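Local atomic coordinates of 3-deoxy-manno-octulosonate cytidylyltransferase (Escherichia coli, PDB entry 1H7E), a protein that catalyses transfer of the CMP group from CTP to 3-deoxy-D-manno-octulosonate, releasing diphosphate, and thereby probably activates this sugar for lipopolysaccharide synthesis. Residues 22-27 against 231-236; 98-103 against 222-227; 112-117 against 175-180; 118-123 against 211-216. One frame throughout, in Å; residues are numbered along the deposited sequence.

Contact 1 (22-27 against 231-236)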
loop_
_atom_site.group_PDB
_atom_site.type_symbol
_atom_site.label_atom_id
_atom_site.label_comp_id
_atom_site.label_asym_id
_atom_site.label_seq_id
_atom_site.Cartn_x
_atom_site.Cartn_y
_atom_site.Cartn_z
ATOM N N LEU A 22 -23.036 -27.603 -7.959
ATOM C CA LEU A 22 -23.317 -28.269 -6.683
ATOM C C LEU A 22 -24.687 -27.864 -6.171
ATOM O O LEU A 22 -25.096 -26.720 -6.334
ATOM C CB LEU A 22 -22.275 -27.903 -5.627
ATOM C CG LEU A 22 -20.898 -28.556 -5.643
ATOM C CD1 LEU A 22 -20.046 -27.858 -4.595
ATOM C CD2 LEU A 22 -20.993 -30.048 -5.361
ATOM N N ASP A 23 -25.372 -28.788 -5.507
ATOM C CA ASP A 23 -26.700 -28.503 -4.988
ATOM C C ASP A 23 -26.729 -27.867 -3.605
ATOM O O ASP A 23 -26.060 -28.304 -2.682
ATOM C CB ASP A 23 -27.565 -29.768 -4.973
ATOM C CG ASP A 23 -29.028 -29.466 -4.676
ATOM O OD1 ASP A 23 -29.396 -29.286 -3.488
ATOM O OD2 ASP A 23 -29.808 -29.390 -5.651
ATOM N N ILE A 24 -27.533 -26.825 -3.483
ATOM C CA ILE A 24 -27.728 -26.128 -2.223
ATOM C C ILE A 24 -29.247 -25.927 -2.186
ATOM O O ILE A 24 -29.802 -25.205 -3.015
ATOM C CB ILE A 24 -26.988 -24.748 -2.183
ATOM C CG1 ILE A 24 -25.479 -24.930 -2.389
ATOM C CG2 ILE A 24 -27.267 -24.030 -0.854
ATOM C CD1 ILE A 24 -24.714 -23.621 -2.499
ATOM N N VAL A 25 -29.910 -26.601 -1.248
ATOM C CA VAL A 25 -31.370 -26.530 -1.097
ATOM C C VAL A 25 -32.165 -26.689 -2.409
ATOM O O VAL A 25 -33.062 -25.893 -2.715
ATOM C CB VAL A 25 -31.865 -25.264 -0.273
ATOM C CG1 VAL A 25 -31.360 -25.325 1.159
ATOM C CG2 VAL A 25 -31.442 -23.943 -0.925
ATOM N N GLY A 26 -31.795 -27.703 -3.194
ATOM C CA GLY A 26 -32.499 -27.980 -4.435
ATOM C C GLY A 26 -32.162 -27.197 -5.704
ATOM O O GLY A 26 -32.830 -27.411 -6.720
ATOM N N LYS A 27 -31.169 -26.296 -5.659
ATOM C CA LYS A 27 -30.750 -25.497 -6.830
ATOM C C LYS A 27 -29.237 -25.551 -7.002
ATOM O O LYS A 27 -28.510 -25.660 -6.021
ATOM C CB LYS A 27 -31.117 -24.019 -6.652
ATOM C CG LYS A 27 -32.575 -23.708 -6.669
ATOM C CD LYS A 27 -32.768 -22.279 -6.265
ATOM C CE LYS A 27 -34.235 -21.957 -6.217
ATOM N NZ LYS A 27 -34.495 -20.587 -5.691
ATOM N N GLU A 231 -21.399 -27.395 4.072
ATOM C CA GLU A 231 -22.485 -27.817 4.958
ATOM C C GLU A 231 -22.955 -26.627 5.801
ATOM O O GLU A 231 -24.127 -26.553 6.182
ATOM C CB GLU A 231 -22.036 -28.963 5.881
ATOM C CG GLU A 231 -21.375 -30.162 5.186
ATOM C CD GLU A 231 -22.218 -30.783 4.080
ATOM O OE1 GLU A 231 -23.449 -30.938 4.253
ATOM O OE2 GLU A 231 -21.636 -31.133 3.031
ATOM N N LYS A 232 -22.030 -25.711 6.097
ATOM C CA LYS A 232 -22.349 -24.508 6.867
ATOM C C LYS A 232 -23.252 -23.611 6.006
ATOM O O LYS A 232 -24.202 -23.000 6.505
ATOM C CB LYS A 232 -21.064 -23.763 7.285
ATOM C CG LYS A 232 -21.316 -22.493 8.110
ATOM C CD LYS A 232 -20.150 -22.135 9.036
ATOM C CE LYS A 232 -19.199 -21.116 8.421
ATOM N NZ LYS A 232 -18.489 -21.628 7.216
ATOM N N VAL A 233 -22.961 -23.564 4.706
ATOM C CA VAL A 233 -23.757 -22.782 3.772
ATOM C C VAL A 233 -25.123 -23.454 3.559
ATOM O O VAL A 233 -26.147 -22.767 3.537
ATOM C CB VAL A 233 -23.017 -22.574 2.427
ATOM C CG1 VAL A 233 -23.954 -21.966 1.386
ATOM C CG2 VAL A 233 -21.828 -21.649 2.644
ATOM N N ARG A 234 -25.143 -24.786 3.449
ATOM C CA ARG A 234 -26.401 -25.524 3.270
ATOM C C ARG A 234 -27.329 -25.286 4.454
ATOM O O ARG A 234 -28.522 -25.008 4.274
ATOM C CB ARG A 234 -26.163 -27.028 3.103
ATOM C CG ARG A 234 -25.797 -27.435 1.686
ATOM C CD ARG A 234 -25.814 -28.937 1.520
ATOM N NE ARG A 234 -25.589 -29.312 0.128
ATOM C CZ ARG A 234 -24.481 -29.897 -0.320
ATOM N NH1 ARG A 234 -23.493 -30.178 0.520
ATOM N NH2 ARG A 234 -24.356 -30.200 -1.610
ATOM N N ALA A 235 -26.766 -25.367 5.661
ATOM C CA ALA A 235 -27.525 -25.144 6.891
ATOM C C ALA A 235 -27.974 -23.680 7.010
ATOM O O ALA A 235 -29.129 -23.395 7.360
ATOM C CB ALA A 235 -26.682 -25.546 8.109
ATOM N N LEU A 236 -27.056 -22.767 6.683
ATOM C CA LEU A 236 -27.287 -21.322 6.746
ATOM C C LEU A 236 -28.314 -20.825 5.724
ATOM O O LEU A 236 -29.125 -19.939 6.025
ATOM C CB LEU A 236 -25.950 -20.588 6.562
ATOM C CG LEU A 236 -25.405 -19.663 7.663
ATOM C CD1 LEU A 236 -25.924 -20.052 9.051
ATOM C CD2 LEU A 236 -23.882 -19.687 7.617
#
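The carbonyl oxygen of Asp23 is gripped by two nitrogens of Arg234, which fastens a small β-hairpin (strands 23-24 and 27-28) to the C-terminal helix 227-243. Arg234 NH2 lies 2.8 Å from Asp23 O, in the carbonyl plane at a C=O...N angle of 151°, while Arg234 NE makes a weak bond to Asp23 O at 3.0 Å. The side chain is extended from CG to NE, placing NE beside Asp23 O. On the helix side Arg234 NH1 forms a salt bridge with Glu231 OE2 at 3.3 Å, one helical turn earlier, so the group is held at two ends. An alanine at Arg234 would probably leave Asp23 O without these donors and Glu231 without its mate in this helix turn. Apolar contact beside the bonds comes from Ile24 CD1, which meets Val233 CG1 at 4.3 Å; Met237 extends this patch along the helix. The hairpin closes through a type I' turn from Ile24 to Lys27, in which Gly26, at phi 82°, leaves no room for a CB beside the carbonyl O of Val25. An Asx motif braces that turn: Asp23 OD1 accepts from Gly26 N at 2.9 Å, on its syn side.

Contact 2 (98-103 against 222-227)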
loop_
_atom_site.group_PDB
_atom_site.type_symbol
_atom_site.label_atom_id
_atom_site.label_comp_id
_atom_site.label_asym_id
_atom_site.label_seq_id
_atom_site.Cartn_x
_atom_site.Cartn_y
_atom_site.Cartn_z
ATOM N N ASP A 98 -18.953 -18.624 -6.858
ATOM C CA ASP A 98 -18.923 -19.549 -5.717
ATOM C C ASP A 98 -19.273 -18.955 -4.340
ATOM O O ASP A 98 -18.979 -19.553 -3.299
ATOM C CB ASP A 98 -17.585 -20.325 -5.663
ATOM C CG ASP A 98 -16.364 -19.414 -5.466
ATOM O OD1 ASP A 98 -16.514 -18.178 -5.358
ATOM O OD2 ASP A 98 -15.237 -19.948 -5.417
ATOM N N GLU A 99 -19.899 -17.781 -4.335
ATOM C CA GLU A 99 -20.320 -17.153 -3.086
ATOM C C GLU A 99 -21.839 -16.975 -3.178
ATOM O O GLU A 99 -22.347 -15.886 -3.471
ATOM C CB GLU A 99 -19.618 -15.807 -2.878
ATOM C CG GLU A 99 -18.117 -15.903 -2.607
ATOM C CD GLU A 99 -17.455 -14.525 -2.506
ATOM O OE1 GLU A 99 -17.928 -13.693 -1.698
ATOM O OE2 GLU A 99 -16.470 -14.265 -3.241
ATOM N N PRO A 100 -22.592 -18.057 -2.916
ATOM C CA PRO A 100 -24.062 -18.038 -2.973
ATOM C C PRO A 100 -24.754 -17.150 -1.945
ATOM O O PRO A 100 -25.929 -16.825 -2.087
ATOM C CB PRO A 100 -24.421 -19.510 -2.749
ATOM C CG PRO A 100 -23.361 -19.954 -1.775
ATOM C CD PRO A 100 -22.104 -19.350 -2.394
ATOM N N MET A 101 -24.033 -16.763 -0.901
ATOM C CA MET A 101 -24.634 -15.953 0.152
ATOM C C MET A 101 -24.425 -14.450 0.021
ATOM O O MET A 101 -24.644 -13.697 0.972
ATOM C CB MET A 101 -24.202 -16.458 1.528
ATOM C CG MET A 101 -24.672 -17.890 1.787
ATOM S SD MET A 101 -24.799 -18.274 3.522
ATOM C CE MET A 101 -26.116 -17.089 4.023
ATOM N N ILE A 102 -24.036 -14.028 -1.179
ATOM C CA ILE A 102 -23.815 -12.627 -1.504
ATOM C C ILE A 102 -25.069 -11.806 -1.153
ATOM O O ILE A 102 -26.188 -12.254 -1.388
ATOM C CB ILE A 102 -23.485 -12.490 -3.036
ATOM C CG1 ILE A 102 -23.378 -11.027 -3.448
ATOM C CG2 ILE A 102 -24.564 -13.139 -3.899
ATOM C CD1 ILE A 102 -22.241 -10.315 -2.792
ATOM N N ARG A 103 -24.887 -10.650 -0.520
ATOM C CA ARG A 103 -26.017 -9.784 -0.185
ATOM C C ARG A 103 -26.215 -8.733 -1.271
ATOM O O ARG A 103 -25.324 -7.936 -1.526
ATOM C CB ARG A 103 -25.793 -9.043 1.137
ATOM C CG ARG A 103 -25.834 -9.902 2.390
ATOM C CD ARG A 103 -25.726 -9.013 3.636
ATOM N NE ARG A 103 -24.434 -8.326 3.689
ATOM C CZ ARG A 103 -23.393 -8.723 4.421
ATOM N NH1 ARG A 103 -23.474 -9.805 5.195
ATOM N NH2 ARG A 103 -22.246 -8.073 4.317
ATOM N N PRO A 222 -20.078 -17.123 4.682
ATOM C CA PRO A 222 -18.993 -18.010 4.249
ATOM C C PRO A 222 -19.127 -18.470 2.783
ATOM O O PRO A 222 -20.164 -19.006 2.372
ATOM C CB PRO A 222 -19.082 -19.168 5.253
ATOM C CG PRO A 222 -20.544 -19.220 5.581
ATOM C CD PRO A 222 -20.881 -17.756 5.745
ATOM N N GLY A 223 -18.114 -18.138 1.981
ATOM C CA GLY A 223 -18.098 -18.533 0.583
ATOM C C GLY A 223 -17.757 -20.013 0.514
ATOM O O GLY A 223 -17.066 -20.531 1.397
ATOM N N VAL A 224 -18.244 -20.705 -0.512
ATOM C CA VAL A 224 -17.983 -22.136 -0.635
ATOM C C VAL A 224 -16.664 -22.469 -1.321
ATOM O O VAL A 224 -16.480 -22.199 -2.508
ATOM C CB VAL A 224 -19.145 -22.869 -1.337
ATOM C CG1 VAL A 224 -18.879 -24.371 -1.371
ATOM C CG2 VAL A 224 -20.459 -22.571 -0.623
ATOM N N ASP A 225 -15.768 -23.095 -0.560
ATOM C CA ASP A 225 -14.442 -23.499 -1.037
ATOM C C ASP A 225 -14.144 -24.932 -0.571
ATOM O O ASP A 225 -13.681 -25.772 -1.348
ATOM C CB ASP A 225 -13.374 -22.542 -0.477
ATOM C CG ASP A 225 -12.514 -21.901 -1.563
ATOM O OD1 ASP A 225 -12.891 -21.959 -2.759
ATOM O OD2 ASP A 225 -11.462 -21.323 -1.210
ATOM N N THR A 226 -14.439 -25.197 0.701
ATOM C CA THR A 226 -14.220 -26.508 1.323
ATOM C C THR A 226 -15.569 -27.128 1.756
ATOM O O THR A 226 -16.524 -26.394 2.047
ATOM C CB THR A 226 -13.267 -26.366 2.564
ATOM O OG1 THR A 226 -12.932 -27.657 3.091
ATOM C CG2 THR A 226 -13.915 -25.539 3.667
ATOM N N PRO A 227 -15.681 -28.482 1.746
ATOM C CA PRO A 227 -16.893 -29.230 2.134
ATOM C C PRO A 227 -17.291 -29.123 3.618
ATOM O O PRO A 227 -18.367 -29.574 4.017
ATOM C CB PRO A 227 -16.554 -30.672 1.734
ATOM C CG PRO A 227 -15.060 -30.718 1.856
ATOM C CD PRO A 227 -14.660 -29.405 1.214
HETATM O O HOH W 1 -21.075 -16.710 0.116
#
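The carboxylates of Asp98 and Asp225 approach across this junction of two loops, Asp98 OD2 lying 4.1 Å from Asp225 OD1 with the two planes 86° apart. The side chains cross obliquely, and neither oxygen bonds the other, as expected of like charges. Asp98 holds CG between its backbone N and carbonyl carbon (chi1 62°), which places CG 4.1 Å from Val224 O. Its OD2 has a salt bridge to Lys19; the side chain of Asp225 also touches Lys19, whose positive charge would probably ease the repulsion. Val224 N donates to Asp98 O at 3.1 Å, joining the two loop backbones. A second pair of side chains lies at about a right angle: Val224 CG2 rests against CG and CD of Pro100, 4.0 Å from the latter. Glu99 CG passes Gly223 CA at 4.1 Å; a CB on Gly223 would come within 3.2 Å of Glu99 CG, a tight fit. A water links the loops further on, accepting from Met101 N at 3.1 Å and donating weakly to Pro222 O. The pairing of Asp98 with Asp225 is consistent with the two acidic residues that hold magnesium in the active site of CMP-KDO synthetases, although this apo-enzyme has no metal between them.

Contact 3 (112-117 against 175-180)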
loop_
_atom_site.group_PDB
_atom_site.type_symbol
_atom_site.label_atom_id
_atom_site.label_comp_id
_atom_site.label_asym_id
_atom_site.label_seq_id
_atom_site.Cartn_x
_atom_site.Cartn_y
_atom_site.Cartn_z
ATOM N N GLN A 112 -23.402 2.210 -6.346
ATOM C CA GLN A 112 -23.652 3.595 -5.959
ATOM C C GLN A 112 -22.329 4.380 -5.871
ATOM O O GLN A 112 -22.260 5.555 -6.251
ATOM C CB GLN A 112 -24.400 3.658 -4.616
ATOM C CG GLN A 112 -24.978 5.049 -4.294
ATOM C CD GLN A 112 -25.737 5.651 -5.485
ATOM O OE1 GLN A 112 -26.855 5.228 -5.806
ATOM N NE2 GLN A 112 -25.113 6.616 -6.165
ATOM N N GLY A 113 -21.287 3.722 -5.367
ATOM C CA GLY A 113 -19.991 4.363 -5.264
ATOM C C GLY A 113 -19.475 4.772 -6.636
ATOM O O GLY A 113 -18.936 5.875 -6.785
ATOM N N MET A 114 -19.638 3.890 -7.629
ATOM C CA MET A 114 -19.190 4.146 -9.009
ATOM C C MET A 114 -19.986 5.291 -9.640
ATOM O O MET A 114 -19.427 6.139 -10.342
ATOM C CB MET A 114 -19.331 2.882 -9.875
ATOM C CG MET A 114 -18.397 1.747 -9.501
ATOM S SD MET A 114 -16.717 2.174 -9.869
ATOM C CE MET A 114 -16.624 1.764 -11.581
ATOM N N ARG A 115 -21.289 5.331 -9.370
ATOM C CA ARG A 115 -22.147 6.386 -9.907
ATOM C C ARG A 115 -21.917 7.737 -9.245
ATOM O O ARG A 115 -21.978 8.763 -9.918
ATOM C CB ARG A 115 -23.628 5.968 -9.874
ATOM C CG ARG A 115 -23.899 4.865 -10.890
ATOM C CD ARG A 115 -25.354 4.547 -11.066
ATOM N NE ARG A 115 -25.571 3.787 -12.300
ATOM C CZ ARG A 115 -26.344 2.705 -12.397
ATOM N NH1 ARG A 115 -26.980 2.239 -11.328
ATOM N NH2 ARG A 115 -26.490 2.089 -13.566
ATOM N N ASP A 116 -21.602 7.738 -7.948
ATOM C CA ASP A 116 -21.350 8.982 -7.226
ATOM C C ASP A 116 -20.037 9.672 -7.596
ATOM O O ASP A 116 -19.874 10.863 -7.339
ATOM C CB ASP A 116 -21.438 8.769 -5.713
ATOM C CG ASP A 116 -22.877 8.664 -5.215
ATOM O OD1 ASP A 116 -23.819 8.958 -5.992
ATOM O OD2 ASP A 116 -23.068 8.292 -4.038
ATOM N N ASP A 117 -19.098 8.926 -8.172
ATOM C CA ASP A 117 -17.820 9.485 -8.598
ATOM C C ASP A 117 -17.484 8.940 -9.998
ATOM O O ASP A 117 -16.961 7.828 -10.149
ATOM C CB ASP A 117 -16.710 9.152 -7.588
ATOM C CG ASP A 117 -15.375 9.800 -7.941
ATOM O OD1 ASP A 117 -15.289 10.462 -8.997
ATOM O OD2 ASP A 117 -14.399 9.647 -7.166
ATOM N N ILE A 175 -15.180 -8.857 -4.982
ATOM C CA ILE A 175 -16.217 -8.385 -5.907
ATOM C C ILE A 175 -15.712 -7.049 -6.417
ATOM O O ILE A 175 -15.343 -6.179 -5.618
ATOM C CB ILE A 175 -17.539 -8.153 -5.189
ATOM C CG1 ILE A 175 -18.079 -9.496 -4.697
ATOM C CG2 ILE A 175 -18.541 -7.506 -6.132
ATOM C CD1 ILE A 175 -19.299 -9.363 -3.855
ATOM N N TYR A 176 -15.721 -6.878 -7.738
ATOM C CA TYR A 176 -15.217 -5.654 -8.360
ATOM C C TYR A 176 -16.195 -5.000 -9.324
ATOM O O TYR A 176 -17.018 -5.691 -9.922
ATOM C CB TYR A 176 -13.980 -5.974 -9.199
ATOM C CG TYR A 176 -12.799 -6.546 -8.459
ATOM C CD1 TYR A 176 -12.692 -7.920 -8.237
ATOM C CD2 TYR A 176 -11.760 -5.719 -8.032
ATOM C CE1 TYR A 176 -11.566 -8.462 -7.609
ATOM C CE2 TYR A 176 -10.627 -6.247 -7.406
ATOM C CZ TYR A 176 -10.538 -7.610 -7.203
ATOM O OH TYR A 176 -9.412 -8.134 -6.626
ATOM N N ALA A 177 -16.102 -3.676 -9.448
ATOM C CA ALA A 177 -16.885 -2.892 -10.418
ATOM C C ALA A 177 -15.804 -2.183 -11.251
ATOM O O ALA A 177 -14.902 -1.537 -10.701
ATOM C CB ALA A 177 -17.781 -1.867 -9.730
ATOM N N TYR A 178 -15.861 -2.343 -12.568
ATOM C CA TYR A 178 -14.889 -1.722 -13.463
ATOM C C TYR A 178 -15.577 -0.831 -14.457
ATOM O O TYR A 178 -16.610 -1.201 -14.986
ATOM C CB TYR A 178 -14.169 -2.766 -14.324
ATOM C CG TYR A 178 -13.392 -3.812 -13.583
ATOM C CD1 TYR A 178 -12.043 -3.616 -13.272
ATOM C CD2 TYR A 178 -13.977 -5.023 -13.243
ATOM C CE1 TYR A 178 -11.300 -4.604 -12.654
ATOM C CE2 TYR A 178 -13.229 -6.026 -12.612
ATOM C CZ TYR A 178 -11.895 -5.801 -12.329
ATOM O OH TYR A 178 -11.144 -6.783 -11.739
ATOM N N ARG A 179 -14.990 0.330 -14.713
ATOM C CA ARG A 179 -15.471 1.247 -15.739
ATOM C C ARG A 179 -15.038 0.574 -17.068
ATOM O O ARG A 179 -14.015 -0.135 -17.124
ATOM C CB ARG A 179 -14.753 2.586 -15.615
ATOM C CG ARG A 179 -15.626 3.771 -15.773
ATOM C CD ARG A 179 -15.899 4.360 -14.430
ATOM N NE ARG A 179 -17.206 5.005 -14.388
ATOM C CZ ARG A 179 -17.780 5.458 -13.278
ATOM N NH1 ARG A 179 -17.152 5.341 -12.102
ATOM N NH2 ARG A 179 -18.997 5.996 -13.340
ATOM N N ARG A 180 -15.817 0.781 -18.130
ATOM C CA ARG A 180 -15.516 0.189 -19.434
ATOM C C ARG A 180 -14.098 0.497 -19.950
ATOM O O ARG A 180 -13.391 -0.402 -20.437
ATOM C CB ARG A 180 -16.573 0.643 -20.462
ATOM C CG ARG A 180 -16.423 0.007 -21.835
ATOM C CD ARG A 180 -17.594 0.361 -22.766
ATOM N NE ARG A 180 -17.324 -0.065 -24.138
ATOM C CZ ARG A 180 -17.589 -1.270 -24.642
ATOM N NH1 ARG A 180 -18.163 -2.208 -23.909
ATOM N NH2 ARG A 180 -17.198 -1.567 -25.876
#
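Arg179 clasps the carbonyl oxygen of Met114 end-on, with both terminal nitrogens on one atom: Arg179 NH1 and Arg179 NH2 each lie 3.0 Å from Met114 O. The oxygen sits close to the guanidinium plane, but seen from the carbonyl the donors approach from one and the same face, NH2 standing 54° out of its plane. Arg179 NH1 also reaches Asp117 O at 3.2 Å, a weak bond, and has a further partner in Leu120 O. The carbonyls of Met114 and Asp117 belong to the C-terminal end of helix 104-116 and the turn beyond it, where the helix dipole would probably add to the attraction for a positive group. Next to the polar clasp, the Met114 and Arg179 side chains pass one another in opposite senses, with Met114 CE 3.7 Å from Arg179 NH1. Met114 is bent at both chi2 and chi3, which turns the methyl back toward the strand, where CE lies 4.0 Å from Tyr178 C. The bend of Arg179 at chi2 (103°) sets its CD 3.9 Å from Met114 CE. Ala177 CB faces the helix and meets Met114 CG at 3.7 Å; its small size allows the close approach. Further out, Ala177 is flanked by Leu110. The axes of segments 112-116 and 175-179 run at 25° to each other and come within 9.7 Å. Helix 104-116 links strand 91-94 to strand 122-129 in a β-α-β crossover, strand 169-179 being inserted antiparallel between those two parallel strands.

Contact 4 (118-123 against 211-216)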
loop_
_atom_site.group_PDB
_atom_site.type_symbol
_atom_site.label_atom_id
_atom_site.label_comp_id
_atom_site.label_asym_id
_atom_site.label_seq_id
_atom_site.Cartn_x
_atom_site.Cartn_y
_atom_site.Cartn_z
ATOM N N PRO A 118 -17.772 9.740 -11.044
ATOM C CA PRO A 118 -17.543 9.423 -12.460
ATOM C C PRO A 118 -16.077 9.186 -12.831
ATOM O O PRO A 118 -15.788 8.524 -13.827
ATOM C CB PRO A 118 -18.093 10.661 -13.178
ATOM C CG PRO A 118 -19.139 11.186 -12.212
ATOM C CD PRO A 118 -18.422 11.058 -10.907
ATOM N N ALA A 119 -15.162 9.744 -12.043
ATOM C CA ALA A 119 -13.726 9.597 -12.284
ATOM C C ALA A 119 -13.122 8.329 -11.690
ATOM O O ALA A 119 -11.956 8.048 -11.944
ATOM C CB ALA A 119 -12.982 10.794 -11.745
ATOM N N LEU A 120 -13.897 7.600 -10.879
ATOM C CA LEU A 120 -13.436 6.371 -10.228
ATOM C C LEU A 120 -13.347 5.222 -11.226
ATOM O O LEU A 120 -14.353 4.807 -11.793
ATOM C CB LEU A 120 -14.364 6.016 -9.061
ATOM C CG LEU A 120 -13.973 4.777 -8.253
ATOM C CD1 LEU A 120 -12.543 4.912 -7.665
ATOM C CD2 LEU A 120 -15.015 4.570 -7.146
ATOM N N PRO A 121 -12.143 4.656 -11.419
ATOM C CA PRO A 121 -12.019 3.561 -12.382
ATOM C C PRO A 121 -12.479 2.188 -11.910
ATOM O O PRO A 121 -13.089 1.438 -12.678
ATOM C CB PRO A 121 -10.513 3.540 -12.702
ATOM C CG PRO A 121 -9.944 4.798 -12.025
ATOM C CD PRO A 121 -10.831 5.021 -10.861
ATOM N N VAL A 122 -12.155 1.851 -10.658
ATOM C CA VAL A 122 -12.448 0.536 -10.091
ATOM C C VAL A 122 -12.855 0.665 -8.630
ATOM O O VAL A 122 -12.343 1.529 -7.907
ATOM C CB VAL A 122 -11.176 -0.370 -10.128
ATOM C CG1 VAL A 122 -11.485 -1.787 -9.639
ATOM C CG2 VAL A 122 -10.550 -0.388 -11.533
ATOM N N ALA A 123 -13.796 -0.176 -8.213
ATOM C CA ALA A 123 -14.257 -0.200 -6.826
ATOM C C ALA A 123 -14.355 -1.663 -6.381
ATOM O O ALA A 123 -14.540 -2.563 -7.203
ATOM C CB ALA A 123 -15.595 0.505 -6.680
ATOM N N ASN A 211 -6.470 3.803 -9.646
ATOM C CA ASN A 211 -7.048 3.840 -8.316
ATOM C C ASN A 211 -8.165 2.838 -8.074
ATOM O O ASN A 211 -9.039 2.646 -8.914
ATOM C CB ASN A 211 -7.562 5.247 -8.008
ATOM C CG ASN A 211 -8.077 5.373 -6.590
ATOM O OD1 ASN A 211 -7.369 5.046 -5.639
ATOM N ND2 ASN A 211 -9.332 5.812 -6.444
ATOM N N ILE A 212 -8.122 2.191 -6.913
ATOM C CA ILE A 212 -9.146 1.229 -6.551
ATOM C C ILE A 212 -9.740 1.696 -5.223
ATOM O O ILE A 212 -9.025 1.755 -4.215
ATOM C CB ILE A 212 -8.566 -0.184 -6.377
ATOM C CG1 ILE A 212 -7.880 -0.665 -7.657
ATOM C CG2 ILE A 212 -9.667 -1.153 -5.915
ATOM C CD1 ILE A 212 -7.167 -2.024 -7.464
ATOM N N ARG A 213 -11.007 2.118 -5.238
ATOM C CA ARG A 213 -11.663 2.545 -4.011
ATOM C C ARG A 213 -12.286 1.315 -3.372
ATOM O O ARG A 213 -12.932 0.519 -4.040
ATOM C CB ARG A 213 -12.690 3.641 -4.265
ATOM C CG ARG A 213 -13.296 4.184 -2.967
ATOM C CD ARG A 213 -13.823 5.607 -3.134
ATOM N NE ARG A 213 -12.753 6.531 -3.512
ATOM C CZ ARG A 213 -12.883 7.541 -4.366
ATOM N NH1 ARG A 213 -14.061 7.791 -4.945
ATOM N NH2 ARG A 213 -11.813 8.270 -4.681
ATOM N N THR A 214 -12.096 1.167 -2.065
ATOM C CA THR A 214 -12.556 -0.014 -1.342
ATOM C C THR A 214 -13.562 0.336 -0.263
ATOM O O THR A 214 -13.156 0.813 0.800
ATOM C CB THR A 214 -11.313 -0.755 -0.699
ATOM O OG1 THR A 214 -10.301 -0.938 -1.693
ATOM C CG2 THR A 214 -11.678 -2.132 -0.207
ATOM N N PHE A 215 -14.843 0.029 -0.520
ATOM C CA PHE A 215 -15.971 0.281 0.394
ATOM C C PHE A 215 -16.184 -0.771 1.478
ATOM O O PHE A 215 -16.269 -1.968 1.205
ATOM C CB PHE A 215 -17.284 0.427 -0.379
ATOM C CG PHE A 215 -17.253 1.506 -1.408
ATOM C CD1 PHE A 215 -17.598 2.809 -1.075
ATOM C CD2 PHE A 215 -16.848 1.225 -2.705
ATOM C CE1 PHE A 215 -17.537 3.819 -2.019
ATOM C CE2 PHE A 215 -16.784 2.231 -3.659
ATOM C CZ PHE A 215 -17.128 3.533 -3.315
ATOM N N GLU A 216 -16.361 -0.302 2.708
ATOM C CA GLU A 216 -16.559 -1.201 3.834
ATOM C C GLU A 216 -18.015 -1.640 4.045
ATOM O O GLU A 216 -18.919 -0.810 4.041
ATOM C CB GLU A 216 -16.011 -0.547 5.114
ATOM C CG GLU A 216 -15.970 -1.511 6.273
ATOM C CD GLU A 216 -15.432 -0.910 7.551
ATOM O OE1 GLU A 216 -14.706 0.098 7.522
ATOM O OE2 GLU A 216 -15.742 -1.480 8.603
#
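One face of the Arg213 guanidinium carries Leu120 CD1, 4.2 Å above the plane and over its centre, while the Phe215 ring is met at its edge. There Ala123 CB lies in the ring plane, 3.7 Å from Phe215 CE2, with Leu120 CD2 near the same plane by Phe215 CZ. Leu120 holds CG anti to its backbone N (chi1 -178°), and from there CD1 also touches Arg213 CB at 3.6 Å and Asn211 ND2 at 3.6 Å. An alanine at Leu120 would probably open a gap over the guanidinium and beside the Asn211 amide, leaving both groups less firmly packed. Both polar ends are tied outside the contact, Arg213 NE and Asn211 ND2 binding Asp149. The backbones of strands 122-129 and 212-216 run parallel, the latter outermost in this chain's mixed sheet. Arg213 N donates to Val122 O at 3.0 Å and 161°, and Ala123 CA gives a C-H...O contact to Arg213 O at 3.2 Å. On the opposite face of the sheet Val122 and Ile212 run alongside each other in one direction, with Val122 CB 4.1 Å from Ile212 CG1. Val122 N and Asn211 O, buried here, find no partner in the model; with Arg213 N to Val122 O as the one backbone hydrogen bond between the segments, burial of apolar side chains probably carries much of this end of the strand pair.

Overall arrangement
The four contacts fall into two pairs on opposite sides of the chain's centre. Contacts 1 and 2, with centres 10 Å apart, meet at Val233 of contact 1: its CG1 packs on Pro100 and its CG2 on Val224 of contact 2, so the C-terminal helix backs the loops that carry the probable active-site acids. Contacts 3 and 4, with centres only 6 Å apart, meet at the far end of helix 104-116, where Asp117 OD2 of contact 3 forms a salt bridge of 2.9 Å with Arg213 NH1 of contact 4. Between the two pairs the side chains of Ile102 and Ile175 touch, although contacts 2 and 3 have centres 23 Å apart. Contacts 1 and 4 are separated by about 33 Å between centres.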